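Local coordinates for RNA 2',3'-cyclic phosphodiesterase (Deinococcus radiodurans, PDB 5H7E), which belongs to the LigT-like phosphoesterases of the 2H clan, enzymes built from two related lobes that face each other across a shared cleft, at residues D17-L22 against D39-T44; A23-K28 against R90-K95; G81-E86 against K125-L130. One frame throughout, in Å; residues are numbered along the deposited sequence.

All three contacts reach the same antiparallel sheet, two of them through helix 16-26. Contacts 1 and 2 use successive turns of that helix, with centres about 10 Å apart, and meet where Leu22 CD2 packs on Val94 CG1 at 3.7 Å. Contact 3 lies about 10 Å, centre to centre, from contact 2; the two are joined through the sheet, where strand 91-97 runs between strands 73-83 and 127-132. Contacts 1 and 3 are about 14 Å apart by their centres, yet both reach the sulfate, through Thr44 in contact 1 and through His127 and Thr129 in contact 3. They also touch directly, Val43 CG2 packing on Ile128 CG1 at 3.7 Å.

Contact 1. Residues D17-L22 against D39-T44. With SO4 (sulfate ion), chain D.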
ATOM      1  N   ASP A  17       0.297  -5.329  15.453  1.00 19.20           N
ATOM      2  CA  ASP A  17       0.348  -6.779  15.608  1.00 19.34           C
ATOM      3  C   ASP A  17       0.680  -7.489  14.330  1.00 17.81           C
ATOM      4  O   ASP A  17       0.928  -8.715  14.366  1.00 21.69           O
ATOM      5  CB  ASP A  17      -1.008  -7.336  16.106  1.00 20.93           C
ATOM      6  CG  ASP A  17      -1.342  -6.884  17.504  1.00 27.10           C
ATOM      7  OD1 ASP A  17      -0.479  -6.375  18.257  1.00 19.96           O
ATOM      8  OD2 ASP A  17      -2.523  -7.043  17.938  1.00 31.96           O
ATOM      9  N   ILE A  18       0.695  -6.763  13.215  1.00 15.59           N
ATOM     10  CA  ILE A  18       1.080  -7.328  11.922  1.00 16.95           C
ATOM     11  C   ILE A  18       2.484  -6.891  11.536  1.00 19.13           C
ATOM     12  O   ILE A  18       3.260  -7.695  11.026  1.00 17.47           O
ATOM     13  CB  ILE A  18       0.054  -6.922  10.837  1.00 17.84           C
ATOM     14  CG1 ILE A  18      -1.367  -7.378  11.205  1.00 16.70           C
ATOM     15  CG2 ILE A  18       0.485  -7.461   9.457  1.00 17.84           C
ATOM     16  CD1 ILE A  18      -1.533  -8.935  11.238  1.00 21.51           C
ATOM     17  N   THR A  19       2.830  -5.613  11.784  1.00 18.07           N
ATOM     18  CA  THR A  19       4.192  -5.223  11.403  1.00 15.07           C
ATOM     19  C   THR A  19       5.205  -5.981  12.233  1.00 18.20           C
ATOM     20  O   THR A  19       6.338  -6.174  11.780  1.00 19.91           O
ATOM     21  CB  THR A  19       4.414  -3.710  11.481  1.00 17.13           C
ATOM     22  OG1 THR A  19       4.126  -3.212  12.796  1.00 19.79           O
ATOM     23  CG2 THR A  19       3.517  -2.978  10.453  1.00 21.23           C
ATOM     24  N   ALA A  20       4.838  -6.422  13.450  1.00 20.98           N
ATOM     25  CA  ALA A  20       5.863  -7.073  14.266  1.00 21.55           C
ATOM     26  C   ALA A  20       6.271  -8.414  13.684  1.00 20.85           C
ATOM     27  O   ALA A  20       7.496  -8.653  13.559  1.00 21.86           O
ATOM     28  CB  ALA A  20       5.404  -7.216  15.728  1.00 24.83           C
ATOM     29  N   PRO A  21       5.366  -9.316  13.340  1.00 20.29           N
ATOM     30  CA  PRO A  21       5.838 -10.567  12.729  1.00 21.30           C
ATOM     31  C   PRO A  21       6.455 -10.353  11.367  1.00 20.57           C
ATOM     32  O   PRO A  21       7.357 -11.108  10.967  1.00 22.71           O
ATOM     33  CB  PRO A  21       4.578 -11.438  12.683  1.00 24.22           C
ATOM     34  CG  PRO A  21       3.408 -10.468  12.789  1.00 24.60           C
ATOM     35  CD  PRO A  21       3.906  -9.394  13.690  1.00 21.55           C
ATOM     36  N   LEU A  22       6.044  -9.325  10.650  1.00 18.47           N
ATOM     37  CA  LEU A  22       6.712  -9.054   9.381  1.00 18.58           C
ATOM     38  C   LEU A  22       8.151  -8.634   9.614  1.00 18.68           C
ATOM     39  O   LEU A  22       9.062  -8.978   8.852  1.00 20.74           O
ATOM     40  CB  LEU A  22       5.956  -7.990   8.603  1.00 17.85           C
ATOM     41  CG  LEU A  22       4.558  -8.474   8.125  1.00 16.96           C
ATOM     42  CD1 LEU A  22       3.889  -7.341   7.358  1.00 18.42           C
ATOM     43  CD2 LEU A  22       4.655  -9.764   7.244  1.00 19.24           C
ATOM     44  N   ASP A  39       7.217   1.432  10.176  1.00 24.57           N
ATOM     45  CA  ASP A  39       6.387   2.621   9.991  1.00 26.95           C
ATOM     46  C   ASP A  39       6.026   2.858   8.544  1.00 27.38           C
ATOM     47  O   ASP A  39       5.053   3.584   8.264  1.00 34.92           O
ATOM     48  CB  ASP A  39       7.089   3.877  10.537  1.00 25.21           C
ATOM     49  CG  ASP A  39       8.257   4.377   9.600  1.00 43.79           C
ATOM     50  OD1 ASP A  39       8.045   5.066   8.572  1.00 44.04           O
ATOM     51  OD2 ASP A  39       9.410   4.094   9.914  1.00 39.62           O
ATOM     52  N   GLN A  40       6.799   2.314   7.591  1.00 24.61           N
ATOM     53  CA  GLN A  40       6.610   2.469   6.150  1.00 24.83           C
ATOM     54  C   GLN A  40       5.717   1.363   5.530  1.00 23.42           C
ATOM     55  O   GLN A  40       5.438   1.402   4.331  1.00 24.61           O
ATOM     56  CB  GLN A  40       7.967   2.436   5.409  1.00 35.64           C
ATOM     57  CG  GLN A  40       9.015   3.553   5.662  1.00 49.71           C
ATOM     58  CD  GLN A  40      10.351   3.295   4.889  1.00 50.62           C
ATOM     59  OE1 GLN A  40      10.994   2.203   4.975  1.00 30.57           O
ATOM     60  NE2 GLN A  40      10.769   4.300   4.140  1.00 45.00           N
ATOM     61  N   MET A  41       5.319   0.355   6.295  1.00 19.68           N
ATOM     62  CA  MET A  41       4.589  -0.783   5.719  1.00 17.86           C
ATOM     63  C   MET A  41       3.122  -0.429   5.503  1.00 19.18           C
ATOM     64  O   MET A  41       2.451   0.106   6.386  1.00 21.70           O
ATOM     65  CB  MET A  41       4.669  -1.985   6.660  1.00 19.52           C
ATOM     66  CG  MET A  41       6.079  -2.611   6.705  1.00 19.24           C
ATOM     67  SD  MET A  41       6.132  -3.939   7.930  1.00 20.51           S
ATOM     68  CE  MET A  41       7.856  -4.445   7.778  1.00 22.32           C
ATOM     69  N   HIS A  42       2.627  -0.707   4.309  1.00 17.34           N
ATOM     70  CA  HIS A  42       1.252  -0.383   4.001  1.00 16.70           C
ATOM     71  C   HIS A  42       0.846  -1.232   2.798  1.00 14.60           C
ATOM     72  O   HIS A  42       1.686  -1.827   2.104  1.00 17.58           O
ATOM     73  CB  HIS A  42       1.051   1.115   3.694  1.00 18.69           C
ATOM     74  CG  HIS A  42       1.989   1.600   2.684  1.00 18.47           C
ATOM     75  ND1 HIS A  42       3.079   2.385   3.011  1.00 25.16           N
ATOM     76  CD2 HIS A  42       1.999   1.472   1.345  1.00 21.41           C
ATOM     77  CE1 HIS A  42       3.754   2.650   1.908  1.00 29.21           C
ATOM     78  NE2 HIS A  42       3.146   2.073   0.892  1.00 25.42           N
ATOM     79  N   VAL A  43      -0.473  -1.304   2.579  1.00 15.11           N
ATOM     80  CA  VAL A  43      -1.036  -2.000   1.401  1.00 13.55           C
ATOM     81  C   VAL A  43      -1.493  -0.930   0.404  1.00 16.22           C
ATOM     82  O   VAL A  43      -2.510  -0.286   0.640  1.00 18.44           O
ATOM     83  CB  VAL A  43      -2.221  -2.884   1.778  1.00 14.49           C
ATOM     84  CG1 VAL A  43      -2.757  -3.593   0.516  1.00 15.53           C
ATOM     85  CG2 VAL A  43      -1.883  -3.936   2.861  1.00 18.52           C
ATOM     86  N   THR A  44      -0.698  -0.678  -0.643  1.00 15.83           N
ATOM     87  CA  THR A  44      -1.025   0.411  -1.582  1.00 17.36           C
ATOM     88  C   THR A  44      -2.158  -0.004  -2.491  1.00 17.84           C
ATOM     89  O   THR A  44      -2.159  -1.112  -3.034  1.00 19.41           O
ATOM     90  CB  THR A  44       0.189   0.730  -2.407  1.00 18.55           C
ATOM     91  OG1 THR A  44       1.241   1.094  -1.528  1.00 22.20           O
ATOM     92  CG2 THR A  44      -0.087   1.959  -3.378  1.00 20.21           C
TER
HETATM   93  S   SO4 D 303       4.594  -0.644  -2.858  1.00 35.13           S
HETATM   94  O1  SO4 D 303       5.211   0.543  -3.404  1.00 42.33           O
HETATM   95  O2  SO4 D 303       5.188  -1.808  -3.543  1.00 37.17           O
HETATM   96  O3  SO4 D 303       4.853  -0.579  -1.426  1.00 41.24           O
HETATM   97  O4  SO4 D 303       3.194  -0.676  -3.087  1.00 41.38           O
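Met41 reaches out to helix 16-26 and lays its thioether against Thr19 and Leu22, residues one turn apart on the same helix face. The contact across the two segments is apolar, with no hydrogen bond. Beyond CG the methionine chain is fully extended, which carries SD to the helix; there Thr19 CG2 lies 3.8 Å from Met41 SD. The threonine meets it with its methyl because chi1 (57°) sets OG1 between the backbone N and the carbonyl carbon, turning CG2 toward the sulfur. From the next turn, Leu22 CB sits 4.1 Å from Met41 CE, and its CD1 branch also comes to 4.1 Å from Met41 SD. Ile128 of strand 127-132 packs on both Leu22 and Met41, so helix, loop and sheet share this buried patch.

Met41 directly precedes His42-Val43-Thr44, one of the two His-X-Thr motifs that give the 2H clan its name. Polar interactions lie on that side. Thr44 OG1 is 3.1 Å from sulfate O4, but this bond is not settled, because another acceptor is within reach of the same proton; Thr44 OG1 also makes a weak hydrogen bond with a glycerol. His42 NE2 stays 3.9 Å from sulfate O3 and bonds instead to the glycerol.

Contact 2. Residues A23-K28 against R90-K95; sequences AEAQAK and RVWFVK
Trp92 projects its indole straight at the helix because CG stands anti to the backbone N (chi1 -173°), while chi2 (46°) sets the turn of the ring plane, with the CZ3-CH2 edge foremost. That edge meets Ala25 and Gln26 of helix 16-26. Ala25 O lies near the ring plane, 3.8 Å from Trp92 CH2, an edge-on meeting of a carbonyl with aromatic C-H atoms for which no hydrogen bond is assigned. Ala25 O also accepts a bond from Lys28 N at 3.2 Å. The methyl of Ala25 adds an apolar touch, its CB 4.3 Å from Trp92 CH2, and Gln26 CA reaches Trp92 CZ3 at the same separation, again close to the ring plane.

Gln26 thus contributes backbone rather than amide to the indole: its NE2 bonds to the carbonyls of Leu130 and Val36, tying the helix to strand 127-132 and to the chain beyond strand 34-35. Strand 91-97 opens with a classic beta bulge, Arg90 and Val91 both facing Phe83. Past it, Trp92 stacks on Tyr82 of strand 73-83 and shares backbone bonds with Leu130 and Ala131, placing it between helix 16-26 and the middle of the antiparallel sheet.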
ATOM      1  N   ALA A  23       8.383  -7.787  10.613  1.00 17.91           N
ATOM      2  CA  ALA A  23       9.750  -7.402  10.888  1.00 20.36           C
ATOM      3  C   ALA A  23      10.585  -8.589  11.315  1.00 21.35           C
ATOM      4  O   ALA A  23      11.790  -8.617  11.041  1.00 25.83           O
ATOM      5  CB  ALA A  23       9.798  -6.355  12.001  1.00 22.78           C
ATOM      6  N   GLU A  24       9.980  -9.549  12.042  1.00 21.83           N
ATOM      7  CA  GLU A  24      10.722 -10.735  12.409  1.00 26.32           C
ATOM      8  C   GLU A  24      11.138 -11.513  11.164  1.00 24.72           C
ATOM      9  O   GLU A  24      12.233 -12.079  11.125  1.00 29.42           O
ATOM     10  CB  GLU A  24       9.897 -11.592  13.347  1.00 29.34           C
ATOM     11  CG  GLU A  24       9.622 -10.890  14.668  1.00 44.69           C
ATOM     12  CD  GLU A  24       8.792 -11.698  15.639  1.00 65.44           C
ATOM     13  OE1 GLU A  24       7.936 -11.097  16.322  1.00 60.88           O
ATOM     14  OE2 GLU A  24       8.996 -12.932  15.706  1.00 78.21           O
ATOM     15  N   ALA A  25      10.287 -11.542  10.141  1.00 23.99           N
ATOM     16  CA  ALA A  25      10.676 -12.191   8.876  1.00 23.70           C
ATOM     17  C   ALA A  25      11.832 -11.467   8.208  1.00 26.31           C
ATOM     18  O   ALA A  25      12.681 -12.083   7.563  1.00 27.64           O
ATOM     19  CB  ALA A  25       9.473 -12.249   7.948  1.00 21.42           C
ATOM     20  N   GLN A  26      11.898 -10.143   8.351  1.00 25.03           N
ATOM     21  CA  GLN A  26      13.000  -9.419   7.738  1.00 25.30           C
ATOM     22  C   GLN A  26      14.348  -9.718   8.351  1.00 27.03           C
ATOM     23  O   GLN A  26      15.359  -9.394   7.739  1.00 31.72           O
ATOM     24  CB  GLN A  26      12.768  -7.913   7.835  1.00 25.90           C
ATOM     25  CG  GLN A  26      11.541  -7.421   7.162  1.00 25.18           C
ATOM     26  CD  GLN A  26      11.276  -5.929   7.504  1.00 29.68           C
ATOM     27  OE1 GLN A  26      11.364  -5.535   8.666  1.00 31.76           O
ATOM     28  NE2 GLN A  26      10.960  -5.119   6.495  1.00 23.97           N
ATOM     29  N   ALA A  27      14.396 -10.312   9.541  1.00 32.45           N
ATOM     30  CA  ALA A  27      15.697 -10.683  10.102  1.00 40.14           C
ATOM     31  C   ALA A  27      16.458 -11.646   9.194  1.00 44.36           C
ATOM     32  O   ALA A  27      17.688 -11.767   9.310  1.00 42.57           O
ATOM     33  CB  ALA A  27      15.523 -11.309  11.482  1.00 46.81           C
ATOM     34  N   LYS A  28      15.766 -12.332   8.284  1.00 41.07           N
ATOM     35  CA  LYS A  28      16.430 -13.246   7.356  1.00 45.56           C
ATOM     36  C   LYS A  28      17.106 -12.533   6.191  1.00 51.85           C
ATOM     37  O   LYS A  28      17.926 -13.148   5.503  1.00 55.65           O
ATOM     38  CB  LYS A  28      15.426 -14.264   6.820  1.00 42.63           C
ATOM     39  CG  LYS A  28      14.739 -15.019   7.950  1.00 53.05           C
ATOM     40  CD  LYS A  28      13.491 -15.750   7.495  1.00 53.08           C
ATOM     41  CE  LYS A  28      12.753 -16.350   8.692  1.00 53.54           C
ATOM     42  NZ  LYS A  28      13.624 -17.282   9.442  1.00 55.71           N
ATOM     43  N   ARG A  90      13.618  -7.450  -7.417  1.00 37.49           N
ATOM     44  CA  ARG A  90      13.897  -6.128  -6.897  1.00 39.71           C
ATOM     45  C   ARG A  90      13.095  -5.866  -5.614  1.00 35.82           C
ATOM     46  O   ARG A  90      13.443  -5.005  -4.832  1.00 33.96           O
ATOM     47  CB  ARG A  90      13.548  -5.070  -7.935  1.00 42.71           C
ATOM     48  CG  ARG A  90      14.354  -5.165  -9.215  1.00 50.21           C
ATOM     49  CD  ARG A  90      15.834  -4.970  -8.946  1.00 57.94           C
ATOM     50  NE  ARG A  90      16.099  -3.639  -8.422  1.00 66.88           N
ATOM     51  CZ  ARG A  90      16.121  -2.540  -9.166  1.00 72.25           C
ATOM     52  NH1 ARG A  90      15.902  -2.616 -10.468  1.00 67.67           N
ATOM     53  NH2 ARG A  90      16.360  -1.367  -8.608  1.00 75.36           N
ATOM     54  N   VAL A  91      12.001  -6.602  -5.440  1.00 29.86           N
ATOM     55  CA  VAL A  91      11.111  -6.452  -4.296  1.00 29.69           C
ATOM     56  C   VAL A  91      10.709  -7.783  -3.654  1.00 31.50           C
ATOM     57  O   VAL A  91      10.417  -8.729  -4.354  1.00 28.37           O
ATOM     58  CB  VAL A  91       9.787  -5.779  -4.732  1.00 39.82           C
ATOM     59  CG1 VAL A  91       8.875  -5.553  -3.549  1.00 41.32           C
ATOM     60  CG2 VAL A  91      10.009  -4.477  -5.482  1.00 30.18           C
ATOM     61  N   TRP A  92      10.705  -7.840  -2.323  1.00 25.16           N
ATOM     62  CA  TRP A  92      10.236  -8.997  -1.581  1.00 20.49           C
ATOM     63  C   TRP A  92       8.989  -8.508  -0.866  1.00 20.18           C
ATOM     64  O   TRP A  92       9.014  -7.459  -0.262  1.00 22.00           O
ATOM     65  CB  TRP A  92      11.276  -9.413  -0.560  1.00 22.44           C
ATOM     66  CG  TRP A  92      10.984 -10.690   0.160  1.00 24.39           C
ATOM     67  CD1 TRP A  92      10.565 -11.854  -0.386  1.00 26.96           C
ATOM     68  CD2 TRP A  92      11.138 -10.939   1.558  1.00 23.59           C
ATOM     69  NE1 TRP A  92      10.434 -12.811   0.577  1.00 25.62           N
ATOM     70  CE2 TRP A  92      10.783 -12.273   1.783  1.00 29.32           C
ATOM     71  CE3 TRP A  92      11.540 -10.162   2.641  1.00 27.37           C
ATOM     72  CZ2 TRP A  92      10.812 -12.842   3.039  1.00 27.93           C
ATOM     73  CZ3 TRP A  92      11.568 -10.729   3.882  1.00 29.59           C
ATOM     74  CH2 TRP A  92      11.208 -12.056   4.073  1.00 30.94           C
ATOM     75  N   PHE A  93       7.896  -9.253  -0.947  1.00 19.40           N
ATOM     76  CA  PHE A  93       6.656  -8.782  -0.342  1.00 15.89           C
ATOM     77  C   PHE A  93       5.894  -9.961   0.258  1.00 17.29           C
ATOM     78  O   PHE A  93       6.235 -11.125   0.034  1.00 19.44           O
ATOM     79  CB  PHE A  93       5.733  -8.090  -1.412  1.00 18.02           C
ATOM     80  CG  PHE A  93       5.332  -9.018  -2.550  1.00 19.88           C
ATOM     81  CD1 PHE A  93       4.296  -9.909  -2.376  1.00 22.52           C
ATOM     82  CD2 PHE A  93       5.971  -8.940  -3.775  1.00 25.96           C
ATOM     83  CE1 PHE A  93       3.911 -10.766  -3.407  1.00 26.67           C
ATOM     84  CE2 PHE A  93       5.609  -9.825  -4.800  1.00 33.63           C
ATOM     85  CZ  PHE A  93       4.580 -10.715  -4.594  1.00 27.71           C
ATOM     86  N   VAL A  94       4.912  -9.632   1.096  1.00 17.66           N
ATOM     87  CA  VAL A  94       3.920 -10.622   1.558  1.00 16.85           C
ATOM     88  C   VAL A  94       2.586 -10.295   0.902  1.00 16.00           C
ATOM     89  O   VAL A  94       2.172  -9.132   0.863  1.00 16.56           O
ATOM     90  CB  VAL A  94       3.802 -10.667   3.086  1.00 16.93           C
ATOM     91  CG1 VAL A  94       3.460  -9.282   3.723  1.00 18.70           C
ATOM     92  CG2 VAL A  94       2.776 -11.707   3.538  1.00 17.58           C
ATOM     93  N   LYS A  95       1.937 -11.326   0.341  1.00 15.91           N
ATOM     94  CA  LYS A  95       0.622 -11.138  -0.262  1.00 17.33           C
ATOM     95  C   LYS A  95      -0.428 -10.921   0.822  1.00 16.86           C
ATOM     96  O   LYS A  95      -0.374 -11.536   1.884  1.00 19.04           O
ATOM     97  CB  LYS A  95       0.283 -12.373  -1.079  1.00 17.49           C
ATOM     98  CG  LYS A  95      -1.134 -12.352  -1.661  1.00 24.17           C
ATOM     99  CD  LYS A  95      -1.302 -13.653  -2.516  1.00 40.82           C
ATOM    100  CE  LYS A  95      -2.650 -13.737  -3.171  1.00 59.59           C
ATOM    101  NZ  LYS A  95      -3.695 -13.490  -2.163  1.00 61.12           N
TER

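Contact 3. Residues G81-E86 against K125-L130; sequences GYFPNE and KAHITL. With SO4 (sulfate ion), chain D.
Phe83 drives a ring edge onto one face of His127, the histidine of the second His-X-Thr motif (His127-Ile128-Thr129) that marks the 2H clan. Strands 73-83 and 127-132 are not direct neighbours; strand 91-97 runs between them, and the two side chains meet above it.

The aromatic interaction is a T-shaped pair. The ring centroids are 5.2 Å apart and the planes stand at 80°. Phe83 CE2 is the atom that touches, lying over the imidazole but displaced toward its rim, where it is 3.7 Å from His127 CE1. Phe93, on the intervening strand, meets both rings and completes an aromatic cluster. The apolar part is slighter: Lys125 CB approaches the edge of the phenyl ring, 4.4 Å from Phe83 CZ.

Hydrogen bonds fix the imidazole from both of its nitrogens. His127 holds CG between its backbone N and carbonyl carbon (chi1 63°), which swings the ring back over the preceding backbone and brings His127 ND1 to 2.7 Å from Lys125 O. That bond is nearly straight, 173° at the hydrogen, and the carbonyl oxygen sits in the ring plane. A short bond of this kind restrains rotation of the ring and presents NE2 to the cleft, while the Phe83 edge probably limits tilting toward the face it covers.

Anion binding occupies the NE2 side. The sulfate, probably from the crystallisation liquor, sits at a place consistent with a phosphate-binding site in this family. A single oxygen is gripped twice: sulfate O2 lies in the imidazole plane, 3.0 Å from His127 NE2, and accepts a second bond of 2.9 Å from Thr129 OG1.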
ATOM      1  N   GLY A  81       6.470 -13.416  -1.827  1.00 23.33           N
ATOM      2  CA  GLY A  81       6.787 -13.494  -3.247  1.00 29.54           C
ATOM      3  C   GLY A  81       7.704 -12.357  -3.657  1.00 30.88           C
ATOM      4  O   GLY A  81       8.107 -11.532  -2.828  1.00 25.33           O
ATOM      5  N   TYR A  82       8.054 -12.322  -4.959  1.00 32.44           N
ATOM      6  CA  TYR A  82       8.993 -11.334  -5.499  1.00 30.18           C
ATOM      7  C   TYR A  82       8.432 -10.562  -6.687  1.00 33.60           C
ATOM      8  O   TYR A  82       7.666 -11.103  -7.487  1.00 34.87           O
ATOM      9  CB  TYR A  82      10.299 -12.014  -5.956  1.00 31.45           C
ATOM     10  CG  TYR A  82      10.978 -12.737  -4.838  1.00 37.96           C
ATOM     11  CD1 TYR A  82      10.687 -14.082  -4.574  1.00 48.39           C
ATOM     12  CD2 TYR A  82      11.901 -12.086  -4.010  1.00 32.89           C
ATOM     13  CE1 TYR A  82      11.304 -14.758  -3.541  1.00 45.24           C
ATOM     14  CE2 TYR A  82      12.531 -12.757  -2.971  1.00 40.65           C
ATOM     15  CZ  TYR A  82      12.226 -14.101  -2.746  1.00 50.53           C
ATOM     16  OH  TYR A  82      12.831 -14.787  -1.721  1.00 50.53           O
ATOM     17  N   PHE A  83       8.846  -9.299  -6.820  1.00 31.01           N
ATOM     18  CA  PHE A  83       8.709  -8.552  -8.090  1.00 39.91           C
ATOM     19  C   PHE A  83      10.109  -8.236  -8.597  1.00 42.38           C
ATOM     20  O   PHE A  83      10.984  -7.872  -7.820  1.00 36.05           O
ATOM     21  CB  PHE A  83       7.945  -7.229  -7.940  1.00 35.42           C
ATOM     22  CG  PHE A  83       6.476  -7.359  -7.555  1.00 50.20           C
ATOM     23  CD1 PHE A  83       5.612  -8.214  -8.243  1.00 54.64           C
ATOM     24  CD2 PHE A  83       5.948  -6.587  -6.506  1.00 54.23           C
ATOM     25  CE1 PHE A  83       4.259  -8.324  -7.883  1.00 53.01           C
ATOM     26  CE2 PHE A  83       4.602  -6.682  -6.138  1.00 46.89           C
ATOM     27  CZ  PHE A  83       3.749  -7.553  -6.826  1.00 49.42           C
ATOM     28  N   PRO A  84      10.357  -8.376  -9.915  1.00 39.44           N
ATOM     29  CA  PRO A  84       9.404  -8.869 -10.893  1.00 36.75           C
ATOM     30  C   PRO A  84       9.377 -10.385 -10.835  1.00 49.05           C
ATOM     31  O   PRO A  84      10.256 -11.009 -10.225  1.00 55.03           O
ATOM     32  CB  PRO A  84       9.967  -8.341 -12.221  1.00 37.70           C
ATOM     33  CG  PRO A  84      11.466  -8.389 -12.029  1.00 37.44           C
ATOM     34  CD  PRO A  84      11.661  -8.052 -10.516  1.00 35.25           C
ATOM     35  N   ASN A  85       8.361 -10.979 -11.450  1.00 62.53           N
ATOM     36  CA  ASN A  85       8.332 -12.431 -11.576  1.00 67.91           C
ATOM     37  C   ASN A  85       9.610 -12.963 -12.225  1.00 65.97           C
ATOM     38  O   ASN A  85      10.118 -14.021 -11.835  1.00 80.15           O
ATOM     39  CB  ASN A  85       7.104 -12.833 -12.388  1.00 65.54           C
ATOM     40  CG  ASN A  85       6.566 -14.167 -11.983  1.00 66.78           C
ATOM     41  OD1 ASN A  85       6.028 -14.324 -10.883  1.00 68.27           O
ATOM     42  ND2 ASN A  85       6.704 -15.148 -12.865  1.00 67.03           N
ATOM     43  N   GLU A  86      10.252 -12.067 -12.961  1.00 63.25           N
ATOM     44  CA  GLU A  86      11.454 -12.319 -13.738  1.00 62.33           C
ATOM     45  C   GLU A  86      12.616 -12.707 -12.845  1.00 65.07           C
ATOM     46  O   GLU A  86      12.526 -12.641 -11.633  1.00 86.88           O
ATOM     47  CB  GLU A  86      11.810 -11.085 -14.548  1.00 75.06           C
ATOM     48  N   LYS A 125      -2.171  -6.153  -7.243  1.00 21.34           N
ATOM     49  CA  LYS A 125      -1.841  -7.416  -6.580  1.00 20.52           C
ATOM     50  C   LYS A 125      -1.554  -6.997  -5.152  1.00 22.06           C
ATOM     51  O   LYS A 125      -0.447  -6.519  -4.873  1.00 26.26           O
ATOM     52  CB  LYS A 125      -0.611  -8.083  -7.189  1.00 26.62           C
ATOM     53  CG  LYS A 125      -0.692  -8.363  -8.671  1.00 39.95           C
ATOM     54  CD  LYS A 125      -1.613  -9.487  -9.018  1.00 51.57           C
ATOM     55  CE  LYS A 125      -1.729  -9.583 -10.554  1.00 60.09           C
ATOM     56  NZ  LYS A 125      -0.373  -9.527 -11.202  1.00 66.18           N
ATOM     57  N   ALA A 126      -2.530  -7.150  -4.265  1.00 18.91           N
ATOM     58  CA  ALA A 126      -2.400  -6.574  -2.935  1.00 16.35           C
ATOM     59  C   ALA A 126      -1.240  -7.211  -2.181  1.00 17.49           C
ATOM     60  O   ALA A 126      -1.116  -8.442  -2.117  1.00 20.00           O
ATOM     61  CB  ALA A 126      -3.679  -6.810  -2.141  1.00 18.08           C
ATOM     62  N   HIS A 127      -0.391  -6.371  -1.599  1.00 16.35           N
ATOM     63  CA  HIS A 127       0.779  -6.889  -0.893  1.00 16.51           C
ATOM     64  C   HIS A 127       1.271  -5.824   0.069  1.00 18.35           C
ATOM     65  O   HIS A 127       0.927  -4.632  -0.044  1.00 18.23           O
ATOM     66  CB  HIS A 127       1.926  -7.233  -1.857  1.00 16.34           C
ATOM     67  CG  HIS A 127       2.451  -6.029  -2.592  1.00 19.91           C
ATOM     68  ND1 HIS A 127       1.791  -5.493  -3.687  1.00 22.27           N
ATOM     69  CD2 HIS A 127       3.558  -5.266  -2.404  1.00 23.04           C
ATOM     70  CE1 HIS A 127       2.486  -4.452  -4.144  1.00 24.61           C
ATOM     71  NE2 HIS A 127       3.561  -4.294  -3.387  1.00 23.17           N
ATOM     72  N   ILE A 128       2.127  -6.280   1.000  1.00 15.91           N
ATOM     73  CA  ILE A 128       2.965  -5.377   1.815  1.00 15.87           C
ATOM     74  C   ILE A 128       4.394  -5.643   1.395  1.00 18.77           C
ATOM     75  O   ILE A 128       4.905  -6.766   1.568  1.00 17.97           O
ATOM     76  CB  ILE A 128       2.788  -5.641   3.316  1.00 14.83           C
ATOM     77  CG1 ILE A 128       1.331  -5.446   3.711  1.00 17.49           C
ATOM     78  CG2 ILE A 128       3.753  -4.761   4.119  1.00 16.18           C
ATOM     79  CD1 ILE A 128       1.036  -6.065   5.137  1.00 19.01           C
ATOM     80  N   THR A 129       5.080  -4.607   0.886  1.00 17.50           N
ATOM     81  CA  THR A 129       6.498  -4.758   0.567  1.00 17.39           C
ATOM     82  C   THR A 129       7.337  -4.844   1.835  1.00 19.98           C
ATOM     83  O   THR A 129       7.180  -4.050   2.784  1.00 20.94           O
ATOM     84  CB  THR A 129       6.942  -3.579  -0.294  1.00 20.38           C
ATOM     85  OG1 THR A 129       6.191  -3.658  -1.511  1.00 23.52           O
ATOM     86  CG2 THR A 129       8.453  -3.563  -0.553  1.00 20.51           C
ATOM     87  N   LEU A 130       8.241  -5.806   1.837  1.00 18.01           N
ATOM     88  CA  LEU A 130       9.099  -6.054   2.990  1.00 20.11           C
ATOM     89  C   LEU A 130      10.536  -5.614   2.757  1.00 21.81           C
ATOM     90  O   LEU A 130      11.270  -5.293   3.719  1.00 23.07           O
ATOM     91  CB  LEU A 130       9.102  -7.554   3.297  1.00 19.86           C
ATOM     92  CG  LEU A 130       7.691  -8.091   3.596  1.00 18.86           C
ATOM     93  CD1 LEU A 130       7.821  -9.594   3.773  1.00 25.47           C
ATOM     94  CD2 LEU A 130       7.103  -7.381   4.897  1.00 21.28           C
TER
HETATM   95  S   SO4 D 303       4.594  -0.644  -2.858  1.00 35.13           S
HETATM   96  O1  SO4 D 303       5.211   0.543  -3.404  1.00 42.33           O
HETATM   97  O2  SO4 D 303       5.188  -1.808  -3.543  1.00 37.17           O
HETATM   98  O3  SO4 D 303       4.853  -0.579  -1.426  1.00 41.24           O
HETATM   99  O4  SO4 D 303       3.194  -0.676  -3.087  1.00 41.38           O